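Local coordinates for type III effector Xcv3220-like C-terminal domain-containing protein (Xanthomonas campestris pv. vesicatoria, PDB 4FC9) that is part of the effector XopL, secreted into plant cells, whose all-helical C-terminal domain, the piece described here, probably acts as an E3 ubiquitin ligase, at residues A[43-47]-A[184-190]; A[72-78]-A[145-150]; A[96-100]-A[164-168]. One frame throughout, in Å; residues are numbered along the deposited sequence. Where two conformers were deposited one is given.

How the interactions relate
Helix 152-171 ties the three contacts together. Interaction 2 lies just ahead of its start, interaction 3 uses its later turns directly, and M44 and V184 of interaction 1 touch its middle at W162. None of the contacts touches another: nearest atoms are about 8 Å apart between interactions 1 and 2, about 7 Å between 1 and 3 and about 11 Å between 2 and 3. Along the chain, interaction 1 closes a loop that encloses the other two, whose segments alternate. The centre of interaction 3 is about 9 Å from the chain centre, the nearest of the three. A bound 1,2-ethanediol, probably from the crystallisation liquor, sits about 4 Å from the H145 side chain.

Interaction 1. Residues A[43-47]-A[184-190]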
loop_
_atom_site.group_PDB
_atom_site.type_symbol
_atom_site.label_atom_id
_atom_site.label_comp_id
_atom_site.label_asym_id
_atom_site.label_seq_id
_atom_site.Cartn_x
_atom_site.Cartn_y
_atom_site.Cartn_z
ATOM N N ALA A 43 10.790 -5.332 5.245
ATOM C CA ALA A 43 11.199 -5.273 6.646
ATOM C C ALA A 43 10.034 -4.870 7.549
ATOM O O ALA A 43 9.857 -5.420 8.635
ATOM C CB ALA A 43 12.354 -4.303 6.815
HETATM N N MSE A 44 9.247 -3.902 7.088
HETATM C CA MSE A 44 8.073 -3.444 7.821
HETATM C C MSE A 44 7.044 -4.556 7.952
HETATM O O MSE A 44 6.476 -4.762 9.028
HETATM C CB MSE A 44 7.454 -2.232 7.130
HETATM C CG MSE A 44 8.328 -0.998 7.192
HETATM SE SE MSE A 44 7.733 0.434 6.029
HETATM C CE MSE A 44 6.156 1.025 7.012
ATOM N N LEU A 45 6.813 -5.269 6.853
ATOM C CA LEU A 45 5.908 -6.413 6.853
ATOM C C LEU A 45 6.403 -7.465 7.822
ATOM O O LEU A 45 5.617 -8.061 8.556
ATOM C CB LEU A 45 5.815 -7.027 5.461
ATOM C CG LEU A 45 4.939 -6.275 4.476
ATOM C CD1 LEU A 45 4.878 -7.043 3.174
ATOM C CD2 LEU A 45 3.558 -6.089 5.071
ATOM N N SER A 46 7.712 -7.694 7.812
ATOM C CA SER A 46 8.324 -8.622 8.746
ATOM C C SER A 46 8.082 -8.153 10.173
ATOM O O SER A 46 7.716 -8.940 11.036
ATOM C CB SER A 46 9.823 -8.732 8.489
ATOM O OG SER A 46 10.403 -9.685 9.358
ATOM N N THR A 47 8.287 -6.863 10.413
ATOM C CA THR A 47 8.074 -6.295 11.732
ATOM C C THR A 47 6.635 -6.549 12.186
ATOM O O THR A 47 6.401 -7.071 13.275
ATOM C CB THR A 47 8.392 -4.791 11.750
ATOM O OG1 THR A 47 9.761 -4.597 11.379
ATOM C CG2 THR A 47 8.179 -4.211 13.139
ATOM N N VAL A 184 9.887 5.433 9.686
ATOM C CA VAL A 184 9.523 4.058 9.955
ATOM C C VAL A 184 10.553 3.472 10.902
ATOM O O VAL A 184 11.708 3.897 10.925
ATOM C CB VAL A 184 9.402 3.225 8.660
ATOM C CG1 VAL A 184 8.702 4.038 7.584
ATOM C CG2 VAL A 184 10.759 2.764 8.179
ATOM N N HIS A 185 10.127 2.512 11.708
ATOM C CA HIS A 185 10.985 2.000 12.759
ATOM C C HIS A 185 11.103 0.491 12.708
ATOM O O HIS A 185 10.178 -0.235 13.055
ATOM C CB HIS A 185 10.487 2.480 14.115
ATOM C CG HIS A 185 10.346 3.967 14.198
ATOM N ND1 HIS A 185 11.387 4.794 14.563
ATOM C CD2 HIS A 185 9.295 4.779 13.938
ATOM C CE1 HIS A 185 10.979 6.049 14.540
ATOM N NE2 HIS A 185 9.713 6.069 14.162
ATOM N N ILE A 186 12.258 0.034 12.246
ATOM C CA ILE A 186 12.537 -1.383 12.128
ATOM C C ILE A 186 13.344 -1.825 13.339
ATOM O O ILE A 186 14.344 -1.192 13.682
ATOM C CB ILE A 186 13.336 -1.679 10.843
ATOM C CG1 ILE A 186 12.620 -1.092 9.621
ATOM C CG2 ILE A 186 13.578 -3.174 10.682
ATOM C CD1 ILE A 186 11.182 -1.534 9.458
ATOM N N PRO A 187 12.902 -2.905 14.004
ATOM C CA PRO A 187 13.629 -3.484 15.133
ATOM C C PRO A 187 15.095 -3.720 14.798
ATOM O O PRO A 187 15.430 -4.057 13.659
ATOM C CB PRO A 187 12.924 -4.822 15.341
ATOM C CG PRO A 187 11.543 -4.578 14.898
ATOM C CD PRO A 187 11.635 -3.612 13.751
ATOM N N GLU A 188 15.957 -3.548 15.795
ATOM C CA GLU A 188 17.388 -3.791 15.649
ATOM C C GLU A 188 17.657 -5.279 15.415
ATOM O O GLU A 188 18.803 -5.704 15.249
ATOM C CB GLU A 188 18.132 -3.286 16.889
ATOM C CG GLU A 188 17.859 -1.818 17.211
ATOM C CD GLU A 188 18.538 -1.345 18.488
ATOM O OE1 GLU A 188 19.079 -2.193 19.233
ATOM O OE2 GLU A 188 18.530 -0.121 18.747
ATOM N N GLN A 189 16.580 -6.060 15.415
ATOM C CA GLN A 189 16.619 -7.474 15.080
ATOM C C GLN A 189 16.449 -7.705 13.579
ATOM O O GLN A 189 17.356 -8.220 12.927
ATOM C CB GLN A 189 15.532 -8.226 15.851
ATOM C CG GLN A 189 15.244 -9.618 15.314
ATOM C CD GLN A 189 14.752 -10.565 16.390
ATOM O OE1 GLN A 189 14.964 -10.330 17.578
ATOM N NE2 GLN A 189 14.094 -11.644 15.978
ATOM N N VAL A 190 15.292 -7.313 13.042
ATOM C CA VAL A 190 14.932 -7.580 11.644
ATOM C C VAL A 190 16.001 -7.120 10.659
ATOM O O VAL A 190 16.334 -7.834 9.713
ATOM C CB VAL A 190 13.592 -6.909 11.252
ATOM C CG1 VAL A 190 13.159 -7.361 9.869
ATOM C CG2 VAL A 190 12.514 -7.224 12.266
#
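M44 and I186 meet at about a right angle, CG of M44 lying 3.7 Å from CD1 of I186. The isoleucine comes to the helix with its longer branch: CG1 is anti to the carbonyl carbon (chi1 -53°), and the bend at chi2 brings CD1 over the turn of helix, where it also lies 4.0 Å from CB of A43. Further out along M44, a selenomethionine, the chain bends at chi3, and both the selenium and CE rest against CG1 of V184, CE at 4.0 Å. V190, the last modelled residue, closes the apolar row from the opposite end of its segment: its CG1 lies near O and CB of A43, and its CG2 near OG1 of T47. S46 is modelled in two conformers, and the 3.6 Å approach of its OG to CG1 of V190 holds for the one given.

The second group centres on T47. The end of its side chain abuts the CD-CG edge of the P187 pyrrolidine: OG1 of T47 is 3.2 Å from CD of P187, and CG2 of T47 lies against CD and CG as well. No hydrogen bond crosses between the segments. The hydroxyl of T47 instead turns back along its own helix to donate to A43 O at 2.9 Å, coming from above the carbonyl plane (37° out of it). T47 N reaches the same oxygen from the opposite face at 2.8 Å, so two bonds grip A43 O, and the threonine hydroxyl facing the proline already has its acceptor.

The contact lays the irregular C-terminal tail along the end of helix 32-49. Backbone hydrogen bonds of T47 with R53 and of H185 with P55 tie both segments to the loop after that helix, while M44 and V184 also pack on W162 of helix 152-171, placing the tail beside two helices.

Interaction 2. Residues A[72-78]-A[145-150]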
loop_
_atom_site.group_PDB
_atom_site.type_symbol
_atom_site.label_atom_id
_atom_site.label_comp_id
_atom_site.label_asym_id
_atom_site.label_seq_id
_atom_site.Cartn_x
_atom_site.Cartn_y
_atom_site.Cartn_z
ATOM N N VAL A 72 -2.218 3.377 23.291
ATOM C CA VAL A 72 -2.239 3.279 21.837
ATOM C C VAL A 72 -2.915 1.996 21.375
ATOM O O VAL A 72 -2.319 0.918 21.419
ATOM C CB VAL A 72 -0.827 3.325 21.243
ATOM C CG1 VAL A 72 -0.904 3.310 19.722
ATOM C CG2 VAL A 72 -0.086 4.555 21.732
ATOM N N THR A 73 -4.163 2.112 20.932
ATOM C CA THR A 73 -4.926 0.943 20.523
ATOM C C THR A 73 -5.638 1.138 19.185
ATOM O O THR A 73 -6.267 0.213 18.686
ATOM C CB THR A 73 -5.967 0.560 21.589
ATOM O OG1 THR A 73 -6.945 1.600 21.707
ATOM C CG2 THR A 73 -5.299 0.333 22.940
ATOM N N THR A 74 -5.536 2.336 18.613
ATOM C CA THR A 74 -6.210 2.648 17.354
ATOM C C THR A 74 -5.319 3.401 16.372
ATOM O O THR A 74 -4.297 3.975 16.753
ATOM C CB THR A 74 -7.480 3.506 17.565
ATOM O OG1 THR A 74 -7.128 4.742 18.196
ATOM C CG2 THR A 74 -8.504 2.773 18.418
ATOM N N PHE A 75 -5.732 3.406 15.106
ATOM C CA PHE A 75 -5.019 4.123 14.055
ATOM C C PHE A 75 -4.865 5.604 14.370
ATOM O O PHE A 75 -3.811 6.189 14.141
ATOM C CB PHE A 75 -5.741 3.961 12.710
ATOM C CG PHE A 75 -5.190 2.855 11.857
ATOM C CD1 PHE A 75 -5.007 1.581 12.378
ATOM C CD2 PHE A 75 -4.862 3.083 10.528
ATOM C CE1 PHE A 75 -4.498 0.560 11.600
ATOM C CE2 PHE A 75 -4.354 2.062 9.736
ATOM C CZ PHE A 75 -4.174 0.797 10.275
ATOM N N GLY A 76 -5.924 6.207 14.894
ATOM C CA GLY A 76 -5.933 7.633 15.141
ATOM C C GLY A 76 -4.920 8.063 16.180
ATOM O O GLY A 76 -4.534 9.227 16.229
ATOM N N GLN A 77 -4.500 7.121 17.019
ATOM C CA GLN A 77 -3.544 7.397 18.091
ATOM C C GLN A 77 -2.098 7.271 17.620
ATOM O O GLN A 77 -1.165 7.551 18.370
ATOM C CB GLN A 77 -3.802 6.476 19.285
ATOM C CG GLN A 77 -5.079 6.806 20.039
ATOM C CD GLN A 77 -5.487 5.711 20.998
ATOM O OE1 GLN A 77 -5.479 4.533 20.648
ATOM N NE2 GLN A 77 -5.836 6.092 22.217
ATOM N N VAL A 78 -1.923 6.849 16.372
ATOM C CA VAL A 78 -0.603 6.817 15.755
ATOM C C VAL A 78 -0.551 7.885 14.665
ATOM O O VAL A 78 -1.258 7.789 13.664
ATOM C CB VAL A 78 -0.289 5.428 15.159
ATOM C CG1 VAL A 78 1.079 5.421 14.509
ATOM C CG2 VAL A 78 -0.366 4.360 16.233
ATOM N N HIS A 145 -10.247 3.374 9.375
ATOM C CA HIS A 145 -10.503 4.723 9.870
ATOM C C HIS A 145 -9.751 4.950 11.180
ATOM O O HIS A 145 -9.041 4.062 11.653
ATOM C CB HIS A 145 -12.001 4.931 10.078
ATOM C CG HIS A 145 -12.645 3.851 10.884
ATOM N ND1 HIS A 145 -12.793 3.929 12.250
ATOM C CD2 HIS A 145 -13.159 2.653 10.518
ATOM C CE1 HIS A 145 -13.382 2.833 12.691
ATOM N NE2 HIS A 145 -13.614 2.042 11.660
ATOM N N GLU A 146 -9.916 6.132 11.768
ATOM C CA GLU A 146 -9.179 6.503 12.975
ATOM C C GLU A 146 -9.460 5.575 14.161
ATOM O O GLU A 146 -8.637 5.443 15.058
ATOM C CB GLU A 146 -9.481 7.954 13.362
ATOM C CG GLU A 146 -9.107 8.986 12.301
ATOM C CD GLU A 146 -10.133 9.098 11.186
ATOM O OE1 GLU A 146 -10.973 8.187 11.039
ATOM O OE2 GLU A 146 -10.103 10.104 10.451
ATOM N N GLY A 147 -10.619 4.930 14.156
ATOM C CA GLY A 147 -10.975 4.007 15.215
ATOM C C GLY A 147 -10.571 2.567 14.945
ATOM O O GLY A 147 -10.886 1.675 15.734
ATOM N N SER A 148 -9.879 2.330 13.833
ATOM C CA SER A 148 -9.439 0.982 13.479
ATOM C C SER A 148 -8.435 0.437 14.485
ATOM O O SER A 148 -7.551 1.161 14.938
ATOM C CB SER A 148 -8.817 0.959 12.078
ATOM O OG SER A 148 -9.770 1.291 11.086
ATOM N N PRO A 149 -8.552 -0.859 14.816
ATOM C CA PRO A 149 -7.594 -1.488 15.723
ATOM C C PRO A 149 -6.234 -1.609 15.065
ATOM O O PRO A 149 -6.127 -1.636 13.834
ATOM C CB PRO A 149 -8.179 -2.886 15.921
ATOM C CG PRO A 149 -8.885 -3.160 14.654
ATOM C CD PRO A 149 -9.498 -1.842 14.261
ATOM N N LEU A 150 -5.203 -1.674 15.892
ATOM C CA LEU A 150 -3.870 -1.991 15.430
ATOM C C LEU A 150 -3.703 -3.487 15.569
ATOM O O LEU A 150 -3.525 -3.996 16.669
ATOM C CB LEU A 150 -2.834 -1.262 16.277
ATOM C CG LEU A 150 -2.988 0.254 16.193
ATOM C CD1 LEU A 150 -2.260 0.947 17.314
ATOM C CD2 LEU A 150 -2.477 0.726 14.860
HETATM O O HOH W 1 -5.813 -2.268 18.534
#
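A type I beta turn, H145 to S148, docks against a short 3-10 segment, 75-77, with F75 and G76 meeting the turn's carbonyls. Two backbone hydrogen bonds make the join: F75 N to S148 O at 2.9 Å, and G76 N to E146 O at 2.8 Å. Just ahead of F75, CA of T74 makes a CH...O contact to the same S148 O, which thus receives both, and CB of T74 also sits against E146 O. A water takes a hydrogen bond from L150 N at 2.8 Å and also lies by T73 O across the contact.

L150 supplies the apolar part. Its two methyls divide the work: CD1 lies 3.6 Å from CG1 of V72 and also near CG2 of V78, while CD2 lies 3.6 Å from CD1 of F75. A chi1 of -61° with chi2 extended splits the fork in this way between V72 and F75. The phenyl ring meets L150 obliquely, and its CD1 also touches CB of S148.

Each segment is held in shape from within. The amide oxygen of Q77 receives T73 N at 2.8 Å, nearly straight at 173°, together with T74 N and the T74 hydroxyl, three donors that fasten the loop ahead of the 3-10 turn. Across from it, H145 N donates to OG of S148 at 2.7 Å, bracing the beta turn from its first residue to its last, alongside its backbone bond from S148 N to H145 O.

In the fold, the join lies between two helix starts. F75 and L150 both pack on L81 of helix 79-88, and G76 O accepts from R82 there. From the other segment, P149 O accepts from OG1 of T154 and L150 touches L155, both on helix 152-171.

Interaction 3. Residues A[96-100]-A[164-168]; sequences RVSDM and TRELI
I168 packs against CB and CG of R96, the two side chains crossing obliquely, and this is the tight side of the contact: CD1 of I168 comes 3.6 Å from CB of R96, and CG2 of I168 lies 3.8 Å from both CB and CG. With chi1 at -72° and chi2 extended, the isoleucine sends CD1 toward the other helix, where it also approaches CG2 of V97 at 4.3 Å. Next to it the methyls V97 CG2 and T164 CG2 meet at 4.2 Å, the two side chains crossing at about a right angle.

This is helix-on-helix packing in an all-helical domain: segments of helices 91-101 and 152-171 cross at 76°, their axes 10.5 Å apart at closest approach, with no hydrogen bond between them. F93, on the first helix, also touches T164 and I168.

The looser side belongs to M100, a partly exposed selenomethionine modelled in two conformers. In the one given, CE lies 3.9 Å from CG1 of I168 and 4.1 Å from CB of L167, though the alternative makes these contacts less certain. Past the CB and CG that meet I168, the R96 chain bends at chi2 and carries NE to a salt bridge with D175, outside both segments.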
loop_
_atom_site.group_PDB
_atom_site.type_symbol
_atom_site.label_atom_id
_atom_site.label_comp_id
_atom_site.label_asym_id
_atom_site.label_seq_id
_atom_site.Cartn_x
_atom_site.Cartn_y
_atom_site.Cartn_z
ATOM N N ARG A 96 -3.290 9.094 -8.475
ATOM C CA ARG A 96 -1.980 8.474 -8.702
ATOM C C ARG A 96 -2.060 6.953 -8.663
ATOM O O ARG A 96 -1.379 6.264 -9.428
ATOM C CB ARG A 96 -0.949 8.958 -7.680
ATOM C CG ARG A 96 -0.561 10.413 -7.818
ATOM C CD ARG A 96 0.127 10.688 -9.141
ATOM N NE ARG A 96 0.836 11.964 -9.110
ATOM C CZ ARG A 96 1.261 12.612 -10.187
ATOM N NH1 ARG A 96 1.902 13.768 -10.063
ATOM N NH2 ARG A 96 1.043 12.107 -11.392
ATOM N N VAL A 97 -2.882 6.435 -7.761
ATOM C CA VAL A 97 -3.075 4.997 -7.672
ATOM C C VAL A 97 -3.665 4.473 -8.977
ATOM O O VAL A 97 -3.214 3.454 -9.501
ATOM C CB VAL A 97 -3.981 4.612 -6.492
ATOM C CG1 VAL A 97 -4.311 3.123 -6.532
ATOM C CG2 VAL A 97 -3.325 4.986 -5.174
ATOM N N SER A 98 -4.660 5.180 -9.509
ATOM C CA SER A 98 -5.271 4.799 -10.779
ATOM C C SER A 98 -4.272 4.891 -11.916
ATOM O O SER A 98 -4.292 4.072 -12.837
ATOM C CB SER A 98 -6.471 5.688 -11.097
ATOM O OG SER A 98 -7.603 5.290 -10.353
ATOM N N ASP A 99 -3.406 5.897 -11.854
ATOM C CA ASP A 99 -2.403 6.088 -12.890
ATOM C C ASP A 99 -1.426 4.928 -12.919
ATOM O O ASP A 99 -1.018 4.474 -13.985
ATOM C CB ASP A 99 -1.650 7.399 -12.684
ATOM C CG ASP A 99 -2.515 8.610 -12.946
ATOM O OD1 ASP A 99 -3.653 8.436 -13.440
ATOM O OD2 ASP A 99 -2.053 9.735 -12.662
HETATM N N MSE A 100 -1.053 4.455 -11.735
HETATM C CA MSE A 100 -0.117 3.349 -11.623
HETATM C C MSE A 100 -0.784 2.044 -12.033
HETATM O O MSE A 100 -0.228 1.270 -12.810
HETATM C CB MSE A 100 0.422 3.236 -10.197
HETATM C CG MSE A 100 1.931 3.034 -10.134
HETATM SE SE MSE A 100 2.500 1.968 -8.604
HETATM C CE MSE A 100 1.709 3.033 -7.176
ATOM N N THR A 164 3.016 1.919 -1.414
ATOM C CA THR A 164 2.259 2.585 -2.474
ATOM C C THR A 164 2.635 4.056 -2.626
ATOM O O THR A 164 2.904 4.518 -3.731
ATOM C CB THR A 164 0.738 2.468 -2.244
ATOM O OG1 THR A 164 0.336 1.105 -2.411
ATOM C CG2 THR A 164 -0.019 3.329 -3.240
ATOM N N ARG A 165 2.664 4.788 -1.517
ATOM C CA ARG A 165 2.960 6.215 -1.565
ATOM C C ARG A 165 4.425 6.476 -1.915
ATOM O O ARG A 165 4.748 7.469 -2.564
ATOM C CB ARG A 165 2.551 6.918 -0.258
ATOM C CG ARG A 165 3.387 6.557 0.952
ATOM C CD ARG A 165 2.715 6.960 2.267
ATOM N NE ARG A 165 2.483 8.399 2.409
ATOM C CZ ARG A 165 3.411 9.285 2.766
ATOM N NH1 ARG A 165 4.659 8.897 2.995
ATOM N NH2 ARG A 165 3.095 10.565 2.882
ATOM N N GLU A 166 5.310 5.569 -1.514
ATOM C CA GLU A 166 6.716 5.703 -1.865
ATOM C C GLU A 166 6.960 5.394 -3.348
ATOM O O GLU A 166 7.835 5.989 -3.975
ATOM C CB GLU A 166 7.597 4.836 -0.959
ATOM C CG GLU A 166 7.564 5.254 0.513
ATOM C CD GLU A 166 7.946 6.708 0.725
ATOM O OE1 GLU A 166 9.006 7.120 0.208
ATOM O OE2 GLU A 166 7.185 7.439 1.399
ATOM N N LEU A 167 6.181 4.474 -3.910
ATOM C CA LEU A 167 6.267 4.189 -5.342
ATOM C C LEU A 167 5.736 5.362 -6.172
ATOM O O LEU A 167 6.282 5.686 -7.230
ATOM C CB LEU A 167 5.535 2.888 -5.694
ATOM C CG LEU A 167 6.179 1.584 -5.203
ATOM C CD1 LEU A 167 5.270 0.395 -5.467
ATOM C CD2 LEU A 167 7.540 1.361 -5.848
ATOM N N ILE A 168 4.677 6.002 -5.683
ATOM C CA ILE A 168 4.130 7.194 -6.325
ATOM C C ILE A 168 5.167 8.316 -6.376
ATOM O O ILE A 168 5.358 8.944 -7.416
ATOM C CB ILE A 168 2.848 7.681 -5.612
ATOM C CG1 ILE A 168 1.688 6.727 -5.903
ATOM C CG2 ILE A 168 2.490 9.088 -6.048
ATOM C CD1 ILE A 168 0.464 6.952 -5.040
#